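Local coordinates for putative thiosulfate sulfurtransferase YNJE (Escherichia coli, PDB 2WLR), which transfers sulfur from thiosulfate to cyanide, yielding thiocyanate and sulfite, as a periplasmic monomer with three rhodanese domains, at residues 122-127 with 377-382; 150-155 with 209-214; 216-221 with 370-375; 317-322 with 352-357. All blocks are in the same frame, centred on the assembly; numbering follows the deposited sequence.

Interaction 1. Residues 122-127 with 377-382; sequences FEQLVY and YARAMG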
# COMPACT_ATOMS: atom_id res chain seq x y z
N PHE A 122 -9.82 -1.39 -4.88
CA PHE A 122 -9.59 -0.13 -4.21
C PHE A 122 -10.19 -0.09 -2.78
O PHE A 122 -9.67 0.61 -1.90
CB PHE A 122 -10.13 1.05 -5.04
CG PHE A 122 -11.61 1.13 -5.10
CD1 PHE A 122 -12.30 1.79 -4.10
CD2 PHE A 122 -12.34 0.52 -6.11
CE1 PHE A 122 -13.64 1.86 -4.09
CE2 PHE A 122 -13.72 0.61 -6.11
CZ PHE A 122 -14.38 1.26 -5.07
N GLU A 123 -11.29 -0.80 -2.58
CA GLU A 123 -12.00 -0.75 -1.32
C GLU A 123 -11.22 -1.32 -0.16
O GLU A 123 -11.58 -1.13 0.99
CB GLU A 123 -13.37 -1.44 -1.46
CG GLU A 123 -13.37 -2.95 -1.51
CD GLU A 123 -12.88 -3.55 -2.82
OE1 GLU A 123 -12.81 -2.84 -3.85
OE2 GLU A 123 -12.60 -4.77 -2.82
N GLN A 124 -10.13 -2.02 -0.46
CA GLN A 124 -9.23 -2.51 0.59
C GLN A 124 -8.34 -1.47 1.18
O GLN A 124 -7.73 -1.72 2.22
CB GLN A 124 -8.36 -3.63 0.04
CG GLN A 124 -9.17 -4.91 -0.30
CD GLN A 124 -8.44 -5.88 -1.20
OE1 GLN A 124 -7.29 -5.69 -1.60
NE2 GLN A 124 -9.11 -6.99 -1.49
N LEU A 125 -8.20 -0.33 0.51
CA LEU A 125 -7.33 0.77 0.95
C LEU A 125 -8.22 1.94 1.21
O LEU A 125 -8.48 2.78 0.34
CB LEU A 125 -6.27 1.12 -0.12
CG LEU A 125 -5.22 0.05 -0.32
CD1 LEU A 125 -4.37 0.37 -1.53
CD2 LEU A 125 -4.31 -0.14 0.88
N VAL A 126 -8.71 2.02 2.44
CA VAL A 126 -9.67 3.08 2.79
C VAL A 126 -8.98 4.42 3.14
O VAL A 126 -7.75 4.51 3.23
CB VAL A 126 -10.61 2.61 3.92
CG1 VAL A 126 -11.19 1.22 3.59
CG2 VAL A 126 -9.87 2.62 5.29
N TYR A 127 -9.78 5.45 3.34
CA TYR A 127 -9.28 6.79 3.60
C TYR A 127 -10.08 7.41 4.76
O TYR A 127 -11.16 6.88 5.12
CB TYR A 127 -9.33 7.62 2.32
CG TYR A 127 -10.71 7.91 1.78
CD1 TYR A 127 -11.42 6.98 1.04
CD2 TYR A 127 -11.30 9.15 2.00
CE1 TYR A 127 -12.66 7.28 0.53
CE2 TYR A 127 -12.57 9.44 1.50
CZ TYR A 127 -13.23 8.51 0.77
OH TYR A 127 -14.48 8.85 0.29
N TYR A 377 -0.57 -4.01 -0.98
CA TYR A 377 -0.70 -3.22 -2.21
C TYR A 377 -0.94 -4.11 -3.45
O TYR A 377 -1.85 -3.86 -4.21
CB TYR A 377 0.52 -2.33 -2.40
CG TYR A 377 0.74 -1.28 -1.33
CD1 TYR A 377 -0.32 -0.85 -0.50
CD2 TYR A 377 2.00 -0.76 -1.11
CE1 TYR A 377 -0.12 0.10 0.47
CE2 TYR A 377 2.19 0.20 -0.13
CZ TYR A 377 1.12 0.62 0.65
OH TYR A 377 1.34 1.57 1.62
N ALA A 378 -0.15 -5.17 -3.61
CA ALA A 378 -0.34 -6.08 -4.75
C ALA A 378 -1.71 -6.73 -4.75
O ALA A 378 -2.32 -6.89 -5.77
CB ALA A 378 0.75 -7.16 -4.73
N ARG A 379 -2.21 -7.08 -3.56
CA ARG A 379 -3.56 -7.61 -3.41
C ARG A 379 -4.61 -6.59 -3.90
O ARG A 379 -5.49 -6.94 -4.71
CB ARG A 379 -3.79 -7.97 -1.95
CG ARG A 379 -5.19 -8.47 -1.64
CD ARG A 379 -5.33 -8.77 -0.16
NE ARG A 379 -6.69 -9.05 0.30
CZ ARG A 379 -7.43 -8.27 1.09
NH1 ARG A 379 -7.03 -7.07 1.48
NH2 ARG A 379 -8.65 -8.69 1.44
N ALA A 380 -4.47 -5.32 -3.49
CA ALA A 380 -5.40 -4.25 -3.90
C ALA A 380 -5.29 -4.00 -5.41
O ALA A 380 -6.27 -3.64 -6.09
CB ALA A 380 -5.07 -2.99 -3.12
N MSE A 381 -4.10 -4.23 -5.95
CA MSE A 381 -3.81 -4.10 -7.38
C MSE A 381 -4.35 -5.26 -8.20
O MSE A 381 -4.23 -5.25 -9.43
CB MSE A 381 -2.31 -3.99 -7.59
CG MSE A 381 -1.77 -2.64 -7.21
SE MSE A 381 0.18 -2.57 -6.89
CE MSE A 381 0.95 -2.97 -8.57
N GLY A 382 -4.87 -6.29 -7.54
CA GLY A 382 -5.49 -7.41 -8.22
C GLY A 382 -4.52 -8.49 -8.64
O GLY A 382 -4.87 -9.34 -9.45
O HOH W 1 -5.22 -5.28 0.15
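Q124 and R379 lay two flat polar groups one on the other, as a worked case of amide-guanidinium stacking: the planes are only 2° apart, while the side chains themselves cross at about a right angle. Q124 NE2 stands 3.3 Å above the guanidinium of R379, over its centre. R379 reaches this place on a chain extended from CG to NE, with CG anti to the backbone N (chi1 177°). Beside the stack, Q124 OE1 rests against the helix backbone, 3.3 Å from A380 CA.

The more deeply buried side is packed mainly by carbon. L125 CD1 packs 3.8 Å from A380 CB, and L125 CD2 meets the edge of the Y377 ring more loosely, 4.2 Å from CE1. Toward solvent the residues are only partly exposed, and there a water joins them: it donates to Q124 OE1 (2.7 Å) and accepts from R379 NH1 (2.9 Å). R379 NH1 also donates to the carbonyl of V231, which ties the guanidinium to the next strand of the five-stranded parallel sheet that strand 125-126 edges. An alanine at R379 would probably leave one amide face of Q124 without its cover, and the bridging water and the V231 carbonyl without this donor, so that the amide could turn more freely.

The contact thus sets the C-terminal part of helix 369-380, in the third rhodanese domain, against the 3-10 segment 122-124 and the start of strand 125-126. Stacking, dispersion and one water do the joining, and stacking by its face lets R379 NH1 serve the V231 carbonyl and the water at the same time.

Interaction 2. Residues 150-155 with 209-214; sequences VIEAAW and YGRDVY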
# COMPACT_ATOMS: atom_id res chain seq x y z
N VAL A 150 -12.18 -1.52 13.88
CA VAL A 150 -11.04 -0.67 13.54
C VAL A 150 -9.97 -0.88 14.59
O VAL A 150 -10.25 -0.87 15.78
CB VAL A 150 -11.42 0.80 13.45
CG1 VAL A 150 -10.19 1.65 13.12
CG2 VAL A 150 -12.50 1.00 12.39
N ILE A 151 -8.74 -1.13 14.15
CA ILE A 151 -7.67 -1.52 15.05
C ILE A 151 -6.38 -0.84 14.67
O ILE A 151 -5.94 -0.94 13.50
CB ILE A 151 -7.44 -3.04 15.00
CG1 ILE A 151 -8.76 -3.81 15.21
CG2 ILE A 151 -6.45 -3.46 16.07
CD1 ILE A 151 -8.60 -5.29 15.40
N GLU A 152 -5.76 -0.19 15.64
CA GLU A 152 -4.41 0.38 15.52
C GLU A 152 -3.40 -0.70 15.84
O GLU A 152 -3.53 -1.41 16.84
CB GLU A 152 -4.16 1.55 16.49
CG GLU A 152 -2.80 2.15 16.30
CD GLU A 152 -2.57 3.52 16.94
OE1 GLU A 152 -3.54 4.28 17.26
OE2 GLU A 152 -1.37 3.88 17.07
N ALA A 153 -2.39 -0.85 14.99
CA ALA A 153 -1.31 -1.82 15.19
C ALA A 153 0.01 -1.09 15.38
O ALA A 153 0.31 -0.14 14.64
CB ALA A 153 -1.23 -2.81 13.97
N ALA A 154 0.78 -1.52 16.36
CA ALA A 154 2.12 -1.01 16.58
C ALA A 154 2.90 -2.00 17.42
O ALA A 154 2.33 -2.93 18.00
CB ALA A 154 2.10 0.37 17.25
N TRP A 155 4.22 -1.82 17.47
CA TRP A 155 5.08 -2.64 18.29
C TRP A 155 4.93 -2.25 19.77
O TRP A 155 4.99 -1.08 20.12
CB TRP A 155 6.55 -2.53 17.86
CG TRP A 155 7.43 -3.23 18.84
CD1 TRP A 155 7.69 -4.55 18.88
CD2 TRP A 155 8.11 -2.65 19.97
NE1 TRP A 155 8.50 -4.85 19.96
CE2 TRP A 155 8.76 -3.69 20.65
CE3 TRP A 155 8.21 -1.35 20.48
CZ2 TRP A 155 9.53 -3.48 21.81
CZ3 TRP A 155 8.97 -1.13 21.64
CH2 TRP A 155 9.62 -2.19 22.28
N TYR A 209 -4.88 0.19 10.98
CA TYR A 209 -4.02 1.33 10.69
C TYR A 209 -2.87 1.34 11.62
O TYR A 209 -2.90 0.73 12.67
CB TYR A 209 -4.76 2.68 10.75
CG TYR A 209 -5.08 3.17 12.16
CD1 TYR A 209 -6.19 2.72 12.86
CD2 TYR A 209 -4.25 4.09 12.78
CE1 TYR A 209 -6.45 3.19 14.16
CE2 TYR A 209 -4.52 4.55 14.05
CZ TYR A 209 -5.60 4.09 14.72
OH TYR A 209 -5.86 4.54 16.01
N GLY A 210 -1.83 2.04 11.23
CA GLY A 210 -0.67 2.20 12.09
C GLY A 210 -0.12 3.59 11.97
O GLY A 210 -0.42 4.30 11.04
N ARG A 211 0.71 3.99 12.92
CA ARG A 211 1.52 5.16 12.73
C ARG A 211 2.47 4.88 11.56
O ARG A 211 2.79 5.78 10.80
CB ARG A 211 2.32 5.54 13.99
CG ARG A 211 1.75 6.76 14.77
CD ARG A 211 0.53 6.44 15.63
NE ARG A 211 0.08 7.66 16.31
CZ ARG A 211 -0.98 7.78 17.11
NH1 ARG A 211 -1.76 6.75 17.39
NH2 ARG A 211 -1.24 8.97 17.61
N ASP A 212 2.87 3.62 11.39
CA ASP A 212 3.56 3.17 10.18
C ASP A 212 2.67 2.13 9.52
O ASP A 212 2.19 1.21 10.17
CB ASP A 212 4.90 2.52 10.52
CG ASP A 212 5.84 3.46 11.28
OD1 ASP A 212 6.00 4.64 10.89
OD2 ASP A 212 6.42 2.97 12.27
N VAL A 213 2.48 2.25 8.21
CA VAL A 213 1.58 1.37 7.49
C VAL A 213 2.04 -0.08 7.63
O VAL A 213 1.20 -0.96 7.76
CB VAL A 213 1.49 1.79 6.02
CG1 VAL A 213 0.75 0.74 5.21
CG2 VAL A 213 0.78 3.16 5.90
N TYR A 214 3.34 -0.33 7.58
CA TYR A 214 3.82 -1.71 7.60
C TYR A 214 3.50 -2.50 8.84
O TYR A 214 3.39 -3.71 8.75
CB TYR A 214 5.28 -1.84 7.13
CG TYR A 214 6.41 -1.37 8.03
CD1 TYR A 214 6.23 -0.47 9.08
CD2 TYR A 214 7.70 -1.87 7.80
CE1 TYR A 214 7.31 -0.08 9.87
CE2 TYR A 214 8.76 -1.48 8.59
CZ TYR A 214 8.56 -0.62 9.62
OH TYR A 214 9.65 -0.25 10.39
O HOH W 2 0.39 2.75 15.46
O HOH W 3 2.35 1.48 13.70
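E152 and Y209 are partners in a parallel beta bridge between strands 148-154 and 205-209, and the E152 side chain meets both Y209 and R211. Its CB lies over the face of the Y209 ring, 3.9 Å from the centroid, in a CH-pi contact. At the tip, E152 OE1 accepts a weak hydrogen bond from Y209 OH at 2.6 Å. The other oxygen, OE2, takes the salt bridge from R211 NH1 (2.9 Å), met on its syn side and close to the guanidinium plane.

The backbone sets these groups in place. Y209 N donates to I151 O (3.0 Å) and A153 N to Y209 O (2.9 Å), which puts the side chains of E152 and Y209 on the same face of the sheet. A water then gathers three groups, donating to E152 OE2 and A153 O and accepting from R211 N.

The bridge joins inner strands of the five-stranded parallel sheet of the second rhodanese domain, where 209-214 leads into helix 213-226. Farther out, Y209 OH is bonded to I166 N, and R211 donates to the S164 carbonyl and lies in a cation-pi contact with W238. With a positive partner, a hydroxyl and a water around it, the buried carboxylate is probably stabilised in its charged form.

Interaction 3. Residues 216-221 with 370-375; sequences AARVAQ and RASETF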
# COMPACT_ATOMS: atom_id res chain seq x y z
N ALA A 216 0.55 -2.23 10.48
CA ALA A 216 -0.82 -2.63 10.18
C ALA A 216 -0.85 -3.73 9.12
O ALA A 216 -1.63 -4.69 9.21
CB ALA A 216 -1.63 -1.43 9.75
N ALA A 217 0.01 -3.62 8.11
CA ALA A 217 0.04 -4.56 7.03
C ALA A 217 0.47 -5.94 7.48
O ALA A 217 -0.01 -6.96 6.99
CB ALA A 217 0.95 -4.09 5.89
N ARG A 218 1.42 -5.98 8.41
CA ARG A 218 1.89 -7.25 8.94
C ARG A 218 0.76 -7.99 9.61
O ARG A 218 0.55 -9.18 9.36
CB ARG A 218 3.06 -6.98 9.90
CG ARG A 218 3.54 -8.22 10.66
CD ARG A 218 4.08 -9.30 9.77
NE ARG A 218 4.90 -10.23 10.55
CZ ARG A 218 5.43 -11.37 10.10
NH1 ARG A 218 5.18 -11.80 8.88
NH2 ARG A 218 6.18 -12.11 10.93
N VAL A 219 0.04 -7.28 10.49
CA VAL A 219 -1.10 -7.89 11.17
C VAL A 219 -2.15 -8.29 10.13
O VAL A 219 -2.71 -9.37 10.19
CB VAL A 219 -1.70 -6.94 12.21
CG1 VAL A 219 -2.94 -7.53 12.87
CG2 VAL A 219 -0.66 -6.61 13.28
N ALA A 220 -2.40 -7.42 9.15
CA ALA A 220 -3.40 -7.71 8.16
C ALA A 220 -3.12 -8.96 7.38
O ALA A 220 -4.03 -9.76 7.14
CB ALA A 220 -3.55 -6.50 7.19
N GLN A 221 -1.90 -9.12 6.87
CA GLN A 221 -1.59 -10.25 6.03
C GLN A 221 -1.74 -11.55 6.84
O GLN A 221 -2.22 -12.57 6.32
CB GLN A 221 -0.20 -10.10 5.43
CG GLN A 221 0.23 -11.21 4.43
CD GLN A 221 0.80 -12.46 5.10
OE1 GLN A 221 1.11 -12.44 6.26
NE2 GLN A 221 0.90 -13.56 4.34
N ARG A 370 7.87 -5.15 5.90
CA ARG A 370 7.82 -4.40 4.64
C ARG A 370 7.17 -5.26 3.53
O ARG A 370 6.39 -4.75 2.73
CB ARG A 370 9.22 -3.95 4.22
CG ARG A 370 9.83 -2.93 5.14
CD ARG A 370 11.28 -2.65 4.77
NE ARG A 370 12.13 -3.74 5.25
CZ ARG A 370 13.44 -3.78 5.05
NH1 ARG A 370 14.05 -2.84 4.33
NH2 ARG A 370 14.15 -4.78 5.56
N ALA A 371 7.48 -6.55 3.49
CA ALA A 371 6.87 -7.49 2.57
C ALA A 371 5.36 -7.54 2.72
O ALA A 371 4.64 -7.75 1.74
CB ALA A 371 7.47 -8.89 2.79
N SER A 372 4.87 -7.34 3.94
CA SER A 372 3.44 -7.35 4.15
C SER A 372 2.76 -6.14 3.56
O SER A 372 1.65 -6.25 3.04
CB SER A 372 3.12 -7.44 5.62
OG SER A 372 3.70 -8.62 6.19
N GLU A 373 3.39 -4.99 3.68
CA GLU A 373 2.87 -3.79 3.05
C GLU A 373 2.79 -3.98 1.53
O GLU A 373 1.74 -3.65 0.91
CB GLU A 373 3.74 -2.57 3.43
CG GLU A 373 3.25 -1.28 2.82
CD GLU A 373 3.93 -0.04 3.37
OE1 GLU A 373 4.81 -0.15 4.26
OE2 GLU A 373 3.57 1.06 2.90
N THR A 374 3.84 -4.49 0.90
CA THR A 374 3.79 -4.72 -0.54
C THR A 374 2.78 -5.78 -0.91
O THR A 374 2.12 -5.66 -1.95
CB THR A 374 5.14 -5.06 -1.18
OG1 THR A 374 5.78 -6.12 -0.48
CG2 THR A 374 6.05 -3.84 -1.12
N PHE A 375 2.66 -6.83 -0.09
CA PHE A 375 1.61 -7.82 -0.31
C PHE A 375 0.24 -7.15 -0.34
O PHE A 375 -0.59 -7.42 -1.24
CB PHE A 375 1.60 -8.86 0.80
CG PHE A 375 0.42 -9.78 0.75
CD1 PHE A 375 -0.73 -9.45 1.42
CD2 PHE A 375 0.48 -10.99 0.09
CE1 PHE A 375 -1.83 -10.29 1.40
CE2 PHE A 375 -0.63 -11.83 0.08
CZ PHE A 375 -1.78 -11.46 0.75
O HOH W 4 3.25 -11.19 6.92
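Q221 meets F375, and S372 meets A217 and R218, through first torsions that turn each side chain into the crossing of two helices. Q221 CG lies anti to its backbone N (chi1 -176°), and the methylene it places packs over the face of the F375 ring, 3.8 Å from the centroid, offset toward the rim; the amide beyond stands nearly perpendicular to the ring. S372 OG is anti to the carbonyl carbon (chi1 -59°) and is held beside the first turn of its own helix, donating to the G368 carbonyl.

Small residues set the spacing. A217 CB comes 3.4 Å from E373 N, and S372 CB comes within 3.5 Å of A217 O, so the axes of 216-221 and 370-375 approach to 7.6 Å while crossing at 70°. The polar groups meet through one water, which donates to Q221 OE1 (2.6 Å) and S372 OG (2.7 Å) and accepts from NH1 of R218 (2.8 Å), itself fixed further by salt bridges to E178 and D390.

R370 takes no part in the crossing; its NE donates to the oxidised catalytic cysteine at position 365, here a sulfinic acid, and by similarity this arginine binds substrate.

The pair lies between the sheets of the second and third rhodanese domains: A220 of helix 213-226 packs on V231 and L233 of strand 231-234, while F375 of helix 369-380 rests on V386 and V388 of strand 386-389, and Q221 also touches V388.

Interaction 4. Residues 317-322 with 352-357; sequences GARWGH and AWNIKP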
# COMPACT_ATOMS: atom_id res chain seq x y z
N GLY A 317 19.33 -14.97 -6.42
CA GLY A 317 18.26 -15.12 -7.36
C GLY A 317 17.04 -14.26 -7.05
O GLY A 317 16.13 -14.22 -7.87
N ALA A 318 17.02 -13.60 -5.89
CA ALA A 318 15.89 -12.75 -5.53
C ALA A 318 15.93 -11.49 -6.38
O ALA A 318 17.01 -10.96 -6.68
CB ALA A 318 15.93 -12.40 -4.03
N ARG A 319 14.76 -11.03 -6.77
CA ARG A 319 14.62 -9.83 -7.58
C ARG A 319 14.29 -8.66 -6.68
O ARG A 319 13.50 -8.80 -5.76
CB ARG A 319 13.55 -10.04 -8.63
CG ARG A 319 13.98 -11.10 -9.67
CD ARG A 319 12.86 -11.64 -10.48
NE ARG A 319 13.42 -12.45 -11.58
CZ ARG A 319 12.77 -13.43 -12.21
NH1 ARG A 319 11.53 -13.76 -11.91
NH2 ARG A 319 13.40 -14.09 -13.18
N TRP A 320 14.86 -7.49 -6.93
CA TRP A 320 14.64 -6.34 -6.07
C TRP A 320 13.28 -5.75 -6.33
O TRP A 320 12.94 -5.47 -7.46
CB TRP A 320 15.65 -5.24 -6.32
CG TRP A 320 15.64 -4.16 -5.22
CD1 TRP A 320 15.60 -4.36 -3.87
CD2 TRP A 320 15.72 -2.75 -5.41
NE1 TRP A 320 15.64 -3.18 -3.21
CE2 TRP A 320 15.73 -2.16 -4.13
CE3 TRP A 320 15.80 -1.92 -6.53
CZ2 TRP A 320 15.79 -0.79 -3.94
CZ3 TRP A 320 15.86 -0.56 -6.33
CH2 TRP A 320 15.85 -0.01 -5.05
N GLY A 321 12.50 -5.54 -5.27
CA GLY A 321 11.16 -4.97 -5.41
C GLY A 321 11.05 -3.49 -5.11
O GLY A 321 9.94 -2.95 -5.08
N HIS A 322 12.17 -2.81 -4.89
CA HIS A 322 12.19 -1.50 -4.27
C HIS A 322 11.72 -1.57 -2.80
O HIS A 322 11.25 -2.59 -2.34
CB HIS A 322 11.44 -0.45 -5.10
CG HIS A 322 12.13 -0.12 -6.38
ND1 HIS A 322 12.78 1.08 -6.59
CD2 HIS A 322 12.32 -0.84 -7.50
CE1 HIS A 322 13.32 1.08 -7.81
NE2 HIS A 322 13.05 -0.08 -8.37
N ALA A 352 10.46 -3.64 -14.33
CA ALA A 352 11.90 -3.40 -14.62
C ALA A 352 12.82 -4.47 -14.02
O ALA A 352 13.94 -4.70 -14.53
CB ALA A 352 12.32 -2.01 -14.18
N TRP A 353 12.38 -5.11 -12.94
CA TRP A 353 13.13 -6.21 -12.32
C TRP A 353 12.53 -7.60 -12.62
O TRP A 353 12.80 -8.57 -11.91
CB TRP A 353 13.26 -5.96 -10.82
CG TRP A 353 14.42 -5.18 -10.48
CD1 TRP A 353 14.53 -3.81 -10.44
CD2 TRP A 353 15.70 -5.69 -10.12
NE1 TRP A 353 15.79 -3.46 -10.05
CE2 TRP A 353 16.55 -4.58 -9.86
CE3 TRP A 353 16.23 -6.98 -9.99
CZ2 TRP A 353 17.88 -4.74 -9.47
CZ3 TRP A 353 17.56 -7.12 -9.59
CH2 TRP A 353 18.36 -6.01 -9.35
N ASN A 354 11.74 -7.69 -13.68
CA ASN A 354 11.11 -8.94 -14.10
C ASN A 354 10.15 -9.54 -13.07
O ASN A 354 9.99 -10.76 -12.96
CB ASN A 354 12.20 -9.96 -14.52
CG ASN A 354 11.65 -11.04 -15.42
OD1 ASN A 354 10.67 -10.84 -16.13
ND2 ASN A 354 12.28 -12.23 -15.37
N ILE A 355 9.45 -8.65 -12.38
CA ILE A 355 8.38 -9.02 -11.45
C ILE A 355 7.04 -8.62 -12.09
O ILE A 355 6.82 -7.45 -12.38
CB ILE A 355 8.55 -8.31 -10.14
CG1 ILE A 355 9.90 -8.63 -9.48
CG2 ILE A 355 7.38 -8.60 -9.17
CD1 ILE A 355 10.40 -7.57 -8.48
N LYS A 356 6.17 -9.58 -12.33
CA LYS A 356 5.04 -9.41 -13.22
C LYS A 356 3.81 -10.12 -12.66
O LYS A 356 3.95 -11.12 -11.98
CB LYS A 356 5.41 -9.97 -14.60
CG LYS A 356 6.61 -9.32 -15.25
CD LYS A 356 7.00 -9.95 -16.58
CE LYS A 356 8.15 -9.16 -17.20
NZ LYS A 356 8.63 -9.78 -18.48
N PRO A 357 2.60 -9.58 -12.92
CA PRO A 357 1.41 -10.05 -12.25
C PRO A 357 1.02 -11.50 -12.57
O PRO A 357 0.35 -12.15 -11.79
CB PRO A 357 0.31 -9.09 -12.73
CG PRO A 357 0.85 -8.37 -13.87
CD PRO A 357 2.33 -8.42 -13.79
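R319 and N354 bring two donors close together: N354 ND2 stands over one face of the R319 guanidinium, toward its rim and 3.1 Å from NH2, with no bond between them. Each is paid for elsewhere, since R319 donates to S289 OG and the R285 carbonyl while N354 ND2 donates to Q286 OE1. The R319 chain also runs past the W353 carbonyl, with R319 CD 3.4 Å from W353 O.

The W353 indole presents one face to W320, and its NE1 bonds the sulfonate of a buffer molecule, probably from the crystallisation liquor. W320 CB lies over the centre of the W353 six-membered ring at 3.7 Å, a CH-pi contact, and W320 O is 3.4 Å from W353 CG. The rings form an offset edge-to-face pair with planes at 75°, the W320 edge toward the W353 face. I355 CD1 packs against the same backbone, 3.4 Å from W320 O. An alanine at W353 would probably open a gap beside W320 and leave its ring less firmly fixed on this side.

N354, with positive phi, is the C-prime residue of the Schellman motif that ends helix 343-351. Within the third rhodanese domain, the contact thereby packs that helix end onto edge strand 319-320, while I355 also touches S289 and V291 of the adjoining strand 288-292.

In the fold
Along the chain, interaction 1 closes the longest loop and encloses the other three; interactions 2 and 3 follow in series, and interaction 4 is nested inside the loop of interaction 3. Interactions 2 and 3 share helix 213-226 and touch, their centres 10 Å apart. Interactions 1 and 3 share helix 369-380, with centres 12 Å apart, and Y377 of interaction 1 packs on V213 of interaction 2. The centre of interaction 4 is about 18 Å from that of interaction 3. Thus 2 and 4 lie within the second and third rhodanese domains, whereas 3 joins these domains through the helix that follows the catalytic cysteine, and 1 is a second contact between that helix and the second domain's sheet.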